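Local coordinates for G protein alpha subunit (PDB 4FID) that binds guanine nucleotides as the alpha subunit of a heterotrimeric G protein, and probably relays signals from membrane receptors by cycling between GDP- and GTP-bound states, at residues Phe234-Asp239 / Asn305-Thr310; Leu240-Leu245 / Asp261-Gly266; Ser16-Ile21 / Leu165-Gly170. All blocks are in the same frame, centred on the assembly; numbering follows the deposited sequence.

Contact 1: Phe234-Asp239 / Asn305-Thr310; sequences FLNKMD and NPTNAT. With GDP (guanosine-5'-diphosphate), chain C.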
loop_
_atom_site.group_PDB
_atom_site.type_symbol
_atom_site.label_atom_id
_atom_site.label_comp_id
_atom_site.label_asym_id
_atom_site.label_seq_id
_atom_site.Cartn_x
_atom_site.Cartn_y
_atom_site.Cartn_z
ATOM N N PHE A 234 1.056 -8.934 -6.979
ATOM C CA PHE A 234 1.452 -8.822 -5.581
ATOM C C PHE A 234 0.190 -8.635 -4.775
ATOM O O PHE A 234 -0.502 -7.628 -4.893
ATOM C CB PHE A 234 2.407 -7.643 -5.322
ATOM C CG PHE A 234 3.816 -7.845 -5.841
ATOM C CD1 PHE A 234 4.195 -9.030 -6.456
ATOM C CD2 PHE A 234 4.762 -6.827 -5.709
ATOM C CE1 PHE A 234 5.496 -9.204 -6.944
ATOM C CE2 PHE A 234 6.060 -6.985 -6.180
ATOM C CZ PHE A 234 6.429 -8.186 -6.804
ATOM N N LEU A 235 -0.126 -9.627 -3.971
ATOM C CA LEU A 235 -1.261 -9.535 -3.083
ATOM C C LEU A 235 -0.741 -8.844 -1.839
ATOM O O LEU A 235 -0.142 -9.462 -0.953
ATOM C CB LEU A 235 -1.785 -10.937 -2.780
ATOM C CG LEU A 235 -2.139 -11.649 -4.096
ATOM C CD1 LEU A 235 -2.104 -13.184 -3.960
ATOM C CD2 LEU A 235 -3.490 -11.177 -4.607
ATOM N N ASN A 236 -0.959 -7.545 -1.782
ATOM C CA ASN A 236 -0.270 -6.718 -0.811
ATOM C C ASN A 236 -1.060 -6.514 0.470
ATOM O O ASN A 236 -2.292 -6.730 0.512
ATOM C CB ASN A 236 0.062 -5.369 -1.436
ATOM C CG ASN A 236 1.078 -4.602 -0.642
ATOM O OD1 ASN A 236 2.057 -5.173 -0.152
ATOM N ND2 ASN A 236 0.867 -3.286 -0.524
ATOM N N LYS A 237 -0.340 -6.111 1.513
ATOM C CA LYS A 237 -0.928 -5.864 2.829
ATOM C C LYS A 237 -1.369 -7.149 3.497
ATOM O O LYS A 237 -2.399 -7.181 4.162
ATOM C CB LYS A 237 -2.088 -4.867 2.744
ATOM C CG LYS A 237 -1.679 -3.533 2.065
ATOM C CD LYS A 237 -2.768 -2.475 2.218
ATOM C CE LYS A 237 -2.305 -1.112 1.736
ATOM N NZ LYS A 237 -3.388 -0.100 1.832
HETATM N N MSE A 238 -0.563 -8.196 3.324
HETATM C CA MSE A 238 -0.854 -9.487 3.933
HETATM C C MSE A 238 -0.916 -9.366 5.467
HETATM O O MSE A 238 -1.743 -10.021 6.125
HETATM C CB MSE A 238 0.159 -10.553 3.477
HETATM C CG MSE A 238 -0.027 -11.930 4.128
HETATM SE SE MSE A 238 -1.517 -13.042 3.477
HETATM C CE MSE A 238 -1.091 -14.705 4.420
ATOM N N ASP A 239 -0.080 -8.511 6.033
ATOM C CA ASP A 239 -0.120 -8.245 7.478
ATOM C C ASP A 239 -1.486 -7.711 7.932
ATOM O O ASP A 239 -2.100 -8.261 8.868
ATOM C CB ASP A 239 1.026 -7.294 7.920
ATOM C CG ASP A 239 1.132 -6.007 7.049
ATOM O OD1 ASP A 239 0.849 -6.046 5.822
ATOM O OD2 ASP A 239 1.529 -4.952 7.608
ATOM N N ASN A 305 2.362 -13.704 -5.513
ATOM C CA ASN A 305 3.012 -13.753 -4.215
ATOM C C ASN A 305 2.378 -12.756 -3.294
ATOM O O ASN A 305 2.082 -11.637 -3.691
ATOM C CB ASN A 305 4.505 -13.473 -4.336
ATOM C CG ASN A 305 5.342 -14.327 -3.378
ATOM O OD1 ASN A 305 5.466 -14.015 -2.203
ATOM N ND2 ASN A 305 5.932 -15.395 -3.897
ATOM N N PRO A 306 2.148 -13.158 -2.046
ATOM C CA PRO A 306 1.657 -12.133 -1.131
ATOM C C PRO A 306 2.831 -11.265 -0.691
ATOM O O PRO A 306 3.993 -11.702 -0.715
ATOM C CB PRO A 306 1.080 -12.945 0.041
ATOM C CG PRO A 306 1.463 -14.419 -0.234
ATOM C CD PRO A 306 2.452 -14.421 -1.353
ATOM N N THR A 307 2.530 -10.028 -0.324
ATOM C CA THR A 307 3.562 -9.107 0.103
ATOM C C THR A 307 3.133 -8.211 1.269
ATOM O O THR A 307 1.924 -7.979 1.541
ATOM C CB THR A 307 4.029 -8.211 -1.065
ATOM O OG1 THR A 307 3.024 -7.236 -1.358
ATOM C CG2 THR A 307 4.301 -9.036 -2.309
ATOM N N ASN A 308 4.154 -7.726 1.965
ATOM C CA ASN A 308 3.996 -6.694 2.968
ATOM C C ASN A 308 4.959 -5.552 2.615
ATOM O O ASN A 308 6.126 -5.541 3.012
ATOM C CB ASN A 308 4.195 -7.261 4.380
ATOM C CG ASN A 308 4.180 -6.178 5.460
ATOM O OD1 ASN A 308 3.862 -5.007 5.193
ATOM N ND2 ASN A 308 4.530 -6.564 6.695
ATOM N N ALA A 309 4.443 -4.612 1.825
ATOM C CA ALA A 309 5.213 -3.495 1.272
ATOM C C ALA A 309 5.938 -2.584 2.291
ATOM O O ALA A 309 6.887 -1.887 1.940
ATOM C CB ALA A 309 4.319 -2.658 0.352
ATOM N N THR A 310 5.489 -2.565 3.537
ATOM C CA THR A 310 6.146 -1.743 4.546
ATOM C C THR A 310 7.289 -2.496 5.221
ATOM O O THR A 310 7.877 -2.000 6.176
ATOM C CB THR A 310 5.163 -1.275 5.624
ATOM O OG1 THR A 310 4.586 -2.419 6.257
ATOM C CG2 THR A 310 4.068 -0.440 5.003
HETATM P PB GDP C . -0.877 3.903 -4.350
HETATM O O1B GDP C . -0.103 5.184 -4.531
HETATM O O2B GDP C . -2.322 4.142 -4.722
HETATM O O3B GDP C . -0.273 2.874 -5.273
HETATM O O3A GDP C . -0.834 3.362 -2.814
HETATM P PA GDP C . 0.208 3.887 -1.677
HETATM O O1A GDP C . 1.589 3.298 -1.872
HETATM O O2A GDP C . 0.281 5.403 -1.647
HETATM O "O5'" GDP C . -0.450 3.373 -0.289
HETATM C "C5'" GDP C . -0.785 4.311 0.738
HETATM C "C4'" GDP C . -0.634 3.726 2.150
HETATM O "O4'" GDP C . -0.661 2.292 2.159
HETATM C "C3'" GDP C . 0.665 4.159 2.831
HETATM O "O3'" GDP C . 0.363 4.800 4.087
HETATM C "C2'" GDP C . 1.452 2.870 3.029
HETATM O "O2'" GDP C . 2.250 2.916 4.226
HETATM C "C1'" GDP C . 0.351 1.806 3.048
HETATM N N9 GDP C . 0.839 0.448 2.665
HETATM C C8 GDP C . 1.233 0.012 1.449
HETATM N N7 GDP C . 1.608 -1.296 1.491
HETATM C C5 GDP C . 1.451 -1.722 2.758
HETATM C C6 GDP C . 1.662 -2.985 3.512
HETATM O O6 GDP C . 2.088 -4.010 2.948
HETATM N N1 GDP C . 1.390 -3.002 4.821
HETATM C C2 GDP C . 0.916 -1.917 5.466
HETATM N N2 GDP C . 0.650 -2.015 6.788
HETATM N N3 GDP C . 0.695 -0.727 4.848
HETATM C C4 GDP C . 0.940 -0.573 3.524
#

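Contact 2: Leu240-Leu245 / Asp261-Gly266; sequences LFEEKL and DNAVMG. With GDP (guanosine-5'-diphosphate), chain C.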
loop_
_atom_site.group_PDB
_atom_site.type_symbol
_atom_site.label_atom_id
_atom_site.label_comp_id
_atom_site.label_asym_id
_atom_site.label_seq_id
_atom_site.Cartn_x
_atom_site.Cartn_y
_atom_site.Cartn_z
ATOM N N LEU A 240 -1.957 -6.660 7.248
ATOM C CA LEU A 240 -3.230 -6.018 7.556
ATOM C C LEU A 240 -4.365 -6.992 7.364
ATOM O O LEU A 240 -5.325 -7.005 8.133
ATOM C CB LEU A 240 -3.448 -4.788 6.678
ATOM C CG LEU A 240 -2.469 -3.645 6.979
ATOM C CD1 LEU A 240 -2.745 -2.404 6.116
ATOM C CD2 LEU A 240 -2.512 -3.304 8.481
ATOM N N PHE A 241 -4.242 -7.821 6.337
ATOM C CA PHE A 241 -5.268 -8.799 6.030
ATOM C C PHE A 241 -5.420 -9.884 7.123
ATOM O O PHE A 241 -6.531 -10.197 7.521
ATOM C CB PHE A 241 -4.979 -9.399 4.653
ATOM C CG PHE A 241 -5.936 -10.473 4.238
ATOM C CD1 PHE A 241 -7.247 -10.160 3.914
ATOM C CD2 PHE A 241 -5.509 -11.800 4.147
ATOM C CE1 PHE A 241 -8.142 -11.169 3.510
ATOM C CE2 PHE A 241 -6.387 -12.815 3.756
ATOM C CZ PHE A 241 -7.710 -12.497 3.436
ATOM N N GLU A 242 -4.304 -10.440 7.599
ATOM C CA GLU A 242 -4.302 -11.436 8.684
ATOM C C GLU A 242 -5.152 -10.931 9.839
ATOM O O GLU A 242 -6.074 -11.598 10.298
ATOM C CB GLU A 242 -2.875 -11.639 9.223
ATOM C CG GLU A 242 -2.245 -13.013 8.999
ATOM C CD GLU A 242 -1.600 -13.613 10.272
ATOM O OE1 GLU A 242 -0.733 -12.955 10.902
ATOM O OE2 GLU A 242 -1.968 -14.758 10.636
ATOM N N GLU A 243 -4.802 -9.738 10.305
ATOM C CA GLU A 243 -5.395 -9.122 11.477
ATOM C C GLU A 243 -6.864 -8.798 11.223
ATOM O O GLU A 243 -7.740 -9.097 12.050
ATOM C CB GLU A 243 -4.605 -7.856 11.837
ATOM C CG GLU A 243 -5.203 -7.029 12.968
ATOM C CD GLU A 243 -5.282 -7.792 14.292
ATOM O OE1 GLU A 243 -4.218 -8.204 14.822
ATOM O OE2 GLU A 243 -6.410 -7.974 14.808
ATOM N N LYS A 244 -7.135 -8.196 10.067
ATOM C CA LYS A 244 -8.483 -7.752 9.738
ATOM C C LYS A 244 -9.465 -8.913 9.723
ATOM O O LYS A 244 -10.626 -8.755 10.083
ATOM C CB LYS A 244 -8.488 -7.052 8.400
ATOM C CG LYS A 244 -9.829 -6.512 8.006
ATOM C CD LYS A 244 -9.637 -5.437 6.974
ATOM C CE LYS A 244 -10.917 -4.668 6.727
ATOM N NZ LYS A 244 -10.714 -3.757 5.583
ATOM N N LEU A 245 -8.974 -10.074 9.309
ATOM C CA LEU A 245 -9.764 -11.288 9.236
ATOM C C LEU A 245 -10.380 -11.678 10.584
ATOM O O LEU A 245 -11.400 -12.390 10.631
ATOM C CB LEU A 245 -8.899 -12.427 8.683
ATOM C CG LEU A 245 -9.338 -13.089 7.377
ATOM C CD1 LEU A 245 -10.066 -12.105 6.461
ATOM C CD2 LEU A 245 -8.137 -13.705 6.673
ATOM N N ASP A 261 -10.449 -18.362 9.843
ATOM C CA ASP A 261 -9.401 -17.474 10.330
ATOM C C ASP A 261 -8.075 -17.618 9.575
ATOM O O ASP A 261 -7.144 -16.813 9.779
ATOM C CB ASP A 261 -9.167 -17.762 11.822
ATOM C CG ASP A 261 -8.521 -16.596 12.550
ATOM O OD1 ASP A 261 -8.303 -15.548 11.893
ATOM O OD2 ASP A 261 -8.237 -16.726 13.769
ATOM N N ASN A 262 -7.991 -18.643 8.720
ATOM C CA ASN A 262 -6.754 -18.976 8.007
ATOM C C ASN A 262 -6.384 -17.995 6.872
ATOM O O ASN A 262 -6.953 -18.025 5.772
ATOM C CB ASN A 262 -6.823 -20.425 7.513
ATOM C CG ASN A 262 -5.524 -20.908 6.892
ATOM O OD1 ASN A 262 -4.792 -20.144 6.261
ATOM N ND2 ASN A 262 -5.243 -22.194 7.053
ATOM N N ALA A 263 -5.410 -17.140 7.144
ATOM C CA ALA A 263 -5.091 -16.050 6.251
ATOM C C ALA A 263 -4.514 -16.550 4.932
ATOM O O ALA A 263 -4.594 -15.856 3.897
ATOM C CB ALA A 263 -4.133 -15.075 6.924
ATOM N N VAL A 264 -3.930 -17.744 4.960
ATOM C CA VAL A 264 -3.370 -18.314 3.746
ATOM C C VAL A 264 -4.487 -18.774 2.821
ATOM O O VAL A 264 -4.555 -18.382 1.645
ATOM C CB VAL A 264 -2.399 -19.465 4.035
ATOM C CG1 VAL A 264 -2.321 -20.415 2.843
ATOM C CG2 VAL A 264 -1.029 -18.900 4.337
HETATM N N MSE A 265 -5.371 -19.594 3.365
HETATM C CA MSE A 265 -6.492 -20.086 2.594
HETATM C C MSE A 265 -7.349 -18.921 2.093
HETATM O O MSE A 265 -7.846 -18.964 0.948
HETATM C CB MSE A 265 -7.333 -21.046 3.426
HETATM C CG MSE A 265 -6.684 -22.405 3.664
HETATM SE SE MSE A 265 -7.953 -23.659 4.473
HETATM C CE MSE A 265 -8.469 -22.666 6.059
ATOM N N GLY A 266 -7.505 -17.890 2.941
ATOM C CA GLY A 266 -8.300 -16.725 2.587
ATOM C C GLY A 266 -7.673 -15.888 1.474
ATOM O O GLY A 266 -8.363 -15.316 0.625
HETATM P PB GDP C . -0.877 3.903 -4.350
HETATM O O1B GDP C . -0.103 5.184 -4.531
HETATM O O2B GDP C . -2.322 4.142 -4.722
HETATM O O3B GDP C . -0.273 2.874 -5.273
HETATM O O3A GDP C . -0.834 3.362 -2.814
HETATM P PA GDP C . 0.208 3.887 -1.677
HETATM O O1A GDP C . 1.589 3.298 -1.872
HETATM O O2A GDP C . 0.281 5.403 -1.647
HETATM O "O5'" GDP C . -0.450 3.373 -0.289
HETATM C "C5'" GDP C . -0.785 4.311 0.738
HETATM C "C4'" GDP C . -0.634 3.726 2.150
HETATM O "O4'" GDP C . -0.661 2.292 2.159
HETATM C "C3'" GDP C . 0.665 4.159 2.831
HETATM O "O3'" GDP C . 0.363 4.800 4.087
HETATM C "C2'" GDP C . 1.452 2.870 3.029
HETATM O "O2'" GDP C . 2.250 2.916 4.226
HETATM C "C1'" GDP C . 0.351 1.806 3.048
HETATM N N9 GDP C . 0.839 0.448 2.665
HETATM C C8 GDP C . 1.233 0.012 1.449
HETATM N N7 GDP C . 1.608 -1.296 1.491
HETATM C C5 GDP C . 1.451 -1.722 2.758
HETATM C C6 GDP C . 1.662 -2.985 3.512
HETATM O O6 GDP C . 2.088 -4.010 2.948
HETATM N N1 GDP C . 1.390 -3.002 4.821
HETATM C C2 GDP C . 0.916 -1.917 5.466
HETATM N N2 GDP C . 0.650 -2.015 6.788
HETATM N N3 GDP C . 0.695 -0.727 4.848
HETATM C C4 GDP C . 0.940 -0.573 3.524
HETATM O O HOH W 1 -5.667 -14.398 11.102
HETATM O O HOH W 2 -3.844 -17.256 9.338
#

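Contact 3: Ser16-Ile21 / Leu165-Gly170; sequences SGKSTI and LIDVGG. With GDP (guanosine-5'-diphosphate), chain C.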
loop_
_atom_site.group_PDB
_atom_site.type_symbol
_atom_site.label_atom_id
_atom_site.label_comp_id
_atom_site.label_asym_id
_atom_site.label_seq_id
_atom_site.Cartn_x
_atom_site.Cartn_y
_atom_site.Cartn_z
ATOM N N SER A 16 -3.514 0.271 -3.031
ATOM C CA SER A 16 -3.045 -1.085 -3.148
ATOM C C SER A 16 -1.651 -1.189 -2.535
ATOM O O SER A 16 -1.141 -2.280 -2.291
ATOM C CB SER A 16 -2.980 -1.452 -4.615
ATOM O OG SER A 16 -2.353 -0.413 -5.332
ATOM N N GLY A 17 -1.043 -0.035 -2.285
ATOM C CA GLY A 17 0.323 0.041 -1.812
ATOM C C GLY A 17 1.367 -0.053 -2.917
ATOM O O GLY A 17 2.535 -0.313 -2.637
ATOM N N LYS A 18 0.982 0.169 -4.173
ATOM C CA LYS A 18 1.955 0.018 -5.263
ATOM C C LYS A 18 3.028 1.098 -5.222
ATOM O O LYS A 18 4.183 0.871 -5.624
ATOM C CB LYS A 18 1.257 -0.056 -6.627
ATOM C CG LYS A 18 1.383 1.148 -7.511
ATOM C CD LYS A 18 0.435 1.018 -8.730
ATOM C CE LYS A 18 -0.415 2.272 -8.919
ATOM N NZ LYS A 18 0.307 3.495 -8.418
ATOM N N SER A 19 2.657 2.267 -4.709
ATOM C CA SER A 19 3.603 3.378 -4.554
ATOM C C SER A 19 4.603 3.081 -3.432
ATOM O O SER A 19 5.767 3.453 -3.506
ATOM C CB SER A 19 2.854 4.700 -4.331
ATOM O OG SER A 19 3.350 5.409 -3.209
ATOM N N THR A 20 4.153 2.370 -2.407
ATOM C CA THR A 20 5.051 1.931 -1.354
ATOM C C THR A 20 6.051 0.893 -1.867
ATOM O O THR A 20 7.220 0.886 -1.491
ATOM C CB THR A 20 4.279 1.300 -0.220
ATOM O OG1 THR A 20 3.303 2.234 0.272
ATOM C CG2 THR A 20 5.259 0.885 0.894
ATOM N N ILE A 21 5.588 0.008 -2.735
ATOM C CA ILE A 21 6.503 -0.932 -3.351
ATOM C C ILE A 21 7.607 -0.194 -4.133
ATOM O O ILE A 21 8.769 -0.572 -4.072
ATOM C CB ILE A 21 5.752 -1.861 -4.304
ATOM C CG1 ILE A 21 4.635 -2.604 -3.561
ATOM C CG2 ILE A 21 6.732 -2.793 -5.009
ATOM C CD1 ILE A 21 5.131 -3.660 -2.624
ATOM N N LEU A 165 11.920 1.026 -13.841
ATOM C CA LEU A 165 10.648 0.844 -13.165
ATOM C C LEU A 165 9.722 1.961 -13.626
ATOM O O LEU A 165 10.085 3.138 -13.538
ATOM C CB LEU A 165 10.869 0.877 -11.640
ATOM C CG LEU A 165 9.795 0.438 -10.624
ATOM C CD1 LEU A 165 8.672 1.441 -10.541
ATOM C CD2 LEU A 165 9.225 -0.933 -10.947
ATOM N N ILE A 166 8.547 1.594 -14.148
ATOM C CA ILE A 166 7.535 2.567 -14.542
ATOM C C ILE A 166 6.342 2.437 -13.631
ATOM O O ILE A 166 5.640 1.429 -13.674
ATOM C CB ILE A 166 7.051 2.335 -15.976
ATOM C CG1 ILE A 166 8.245 2.348 -16.943
ATOM C CG2 ILE A 166 5.934 3.379 -16.354
ATOM C CD1 ILE A 166 7.940 1.775 -18.299
ATOM N N ASP A 167 6.119 3.450 -12.795
ATOM C CA ASP A 167 5.013 3.436 -11.823
ATOM C C ASP A 167 3.828 4.232 -12.372
ATOM O O ASP A 167 3.867 5.463 -12.421
ATOM C CB ASP A 167 5.493 3.998 -10.480
ATOM C CG ASP A 167 4.390 4.103 -9.444
ATOM O OD1 ASP A 167 4.662 4.701 -8.383
ATOM O OD2 ASP A 167 3.261 3.607 -9.665
ATOM N N VAL A 168 2.786 3.531 -12.808
ATOM C CA VAL A 168 1.639 4.193 -13.426
ATOM C C VAL A 168 0.541 4.477 -12.408
ATOM O O VAL A 168 -0.061 3.557 -11.882
ATOM C CB VAL A 168 1.032 3.349 -14.561
ATOM C CG1 VAL A 168 -0.017 4.155 -15.287
ATOM C CG2 VAL A 168 2.102 2.879 -15.533
ATOM N N GLY A 169 0.284 5.749 -12.128
ATOM C CA GLY A 169 -0.768 6.119 -11.195
ATOM C C GLY A 169 -1.976 6.715 -11.906
ATOM O O GLY A 169 -2.365 6.230 -12.972
ATOM N N GLY A 170 -2.575 7.749 -11.311
ATOM C CA GLY A 170 -3.682 8.476 -11.921
ATOM C C GLY A 170 -5.022 7.757 -11.987
ATOM O O GLY A 170 -5.154 6.602 -11.570
HETATM P PB GDP C . -0.877 3.903 -4.350
HETATM O O1B GDP C . -0.103 5.184 -4.531
HETATM O O2B GDP C . -2.322 4.142 -4.722
HETATM O O3B GDP C . -0.273 2.874 -5.273
HETATM O O3A GDP C . -0.834 3.362 -2.814
HETATM P PA GDP C . 0.208 3.887 -1.677
HETATM O O1A GDP C . 1.589 3.298 -1.872
HETATM O O2A GDP C . 0.281 5.403 -1.647
HETATM O "O5'" GDP C . -0.450 3.373 -0.289
HETATM C "C5'" GDP C . -0.785 4.311 0.738
HETATM C "C4'" GDP C . -0.634 3.726 2.150
HETATM O "O4'" GDP C . -0.661 2.292 2.159
HETATM C "C3'" GDP C . 0.665 4.159 2.831
HETATM O "O3'" GDP C . 0.363 4.800 4.087
HETATM C "C2'" GDP C . 1.452 2.870 3.029
HETATM O "O2'" GDP C . 2.250 2.916 4.226
HETATM C "C1'" GDP C . 0.351 1.806 3.048
HETATM N N9 GDP C . 0.839 0.448 2.665
HETATM C C8 GDP C . 1.233 0.012 1.449
HETATM N N7 GDP C . 1.608 -1.296 1.491
HETATM C C5 GDP C . 1.451 -1.722 2.758
HETATM C C6 GDP C . 1.662 -2.985 3.512
HETATM O O6 GDP C . 2.088 -4.010 2.948
HETATM N N1 GDP C . 1.390 -3.002 4.821
HETATM C C2 GDP C . 0.916 -1.917 5.466
HETATM N N2 GDP C . 0.650 -2.015 6.788
HETATM N N3 GDP C . 0.695 -0.727 4.848
HETATM C C4 GDP C . 0.940 -0.573 3.524
#

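Contact 1: Phe234-Asp239 / Asn305-Thr310
The carboxylate of Asp-239 stacks over the side-chain amide of Asn-308, their planes 26° apart. Asp-239 OD1 and Asn-308 OD1, both acceptors, lie 3.2 Å apart, so the planes meet without a polar bond; Asn-308 OD1 accepts from Thr-310 OG1 instead. The carboxylate is engaged by guanine: GDP N1 donates to OD1 and GDP N2 to OD2, both at 3.2 Å. With CG anti to the backbone N (chi1 -165°), Asn-236 uses both ends of its amide. Its OD1 takes Thr-307 OG1 at 2.6 Å and, in the carbonyl plane, Ala-309 N at 3.1 Å, while ND2 donates to GDP N7. Ala-309 N has a second, weak bond to GDP O6. Lys-237 and Thr-310 lie against opposite faces of the base, and Lys-237 NZ salt-bridges Asp-117. Strands 230-236 and 301-307 run parallel, paired by Leu-235 N to Asn-305 O and Thr-307 N to Leu-235 O, with Thr-307 CG2 making an off-centre CH-pi contact with the Phe-234 ring. A nearly straight bond from Met-238 N to Thr-307 O ties in the helix start. This is the guanine-specificity site of the Ras-like fold: the NKxD motif backed by the loop carrying Ala-309.

Contact 2: Leu240-Leu245 / Asp261-Gly266
Ala-263 packs its methyl group against helix 238-247, where CB comes within 3.5 Å of Glu-242 CG and 4.2 Å of Leu-245 CD2, so residues about one turn apart flank this small side chain at the start of helix 263-275. Phe-241 joins the apolar group from the same helix. Its CG is anti to the backbone N (chi1 177°), and the rim of the ring is presented to main chain: Phe-241 CE2 lies 3.5 Å from Ala-263 O, with the oxygen at the edge and in the ring plane, and CZ meets the carbonyl carbon of Gly-266, a residue with no side chain to stand between ring and backbone. One face of the ring is taken by Leu-245 CG of its own helix, and Tyr-197 meets it with ring planes at about 90°.

The pairing belongs to the Ras-like domain of the G-alpha fold, where the helix that begins within the NKxD motif is linked by a loop to the next long helix. At its other side the short helix reaches the nucleotide, Leu-240 CD1 approaching GDP N2 to 3.5 Å.

Polar contacts are of two kinds. Within 261-266, Asn-262 is the N-cap: its OD1 accepts from Met-265 N at 3.0 Å, the donor standing well above the carbonyl plane, and more weakly from Val-264 N. Between the segments, water does the work. One molecule accepts from Ala-263 N at 2.7 Å and gives a weak, long bond to Glu-242 OE2; another lies within bonding distance of Glu-242 O and Asp-261 OD1, though not every acceptor around it can be served at once.

Contact 3: Ser16-Ile21 / Leu165-Gly170
Lys-18 reaches from the first turn of helix 18-28 to Asp-167, at the end of strand 162-167, and the two side chains cross obliquely. Lys-18 NZ lies 3.2 Å from Asp-167 OD2 in a hydrogen-bonded salt bridge that uses the syn lone pair, on the side of the other carboxylate oxygen. Asp-167 CG stands anti to its backbone N (chi1 176°), on the side where Lys-18 lies. The ammonium group has a second acceptor in GDP O3B, at 3.3 Å, although this bond is weak. One cation thus links a strand carboxylate to the beta-phosphate.

The phosphates are otherwise served largely by the loop and helix start. Ser-19 N donates to GDP O3B at 3.0 Å, so this oxygen has both a backbone and a side-chain donor. GDP O1A is gripped by Thr-20 OG1 at 2.9 Å and, weakly, by Thr-20 N. Ser-19 OG has O1A and O2A of the alpha-phosphate within weak reach, its one proton assigned to neither. Gly-17 N makes a long, weak bond to the bridging oxygen O3A, while its CA lies against C8 of the base. Ser-16 OG turns to Ser-13 O.

These are the P-loop and the DxxG segment of a GTPase. Gly-169 and Gly-170, just beyond Asp-167, are poorly ordered, consistent with a switch region that has no gamma-phosphate to close on. In the GDP state, the diphosphate is held by many donors, several of them weak, Ser-19 N and Thr-20 OG1 being the sounder ones, while the salt bridge ties the P-loop lysine to the end of the strand that leads into switch II.

All three contacts touch GDP, but at different depths. Contact 3 is buried beside the phosphates, contact 1 is partly buried around the base, and contact 2, whose centre lies about 17 Å from the centre of the chain, has a buried apolar middle with a wet margin. Contacts 1 and 3 reach the same sheet and meet where Asn-236 ND2 probably hydrogen-bonds to Ser-16 O and Ala-309 packs on Ile-21. Contacts 1 and 2 share helix 238-247. Chemistry follows position: strand pairing and base-reading amides in the first, helix packing and water bridges in the second, a salt bridge and phosphate donors in the third.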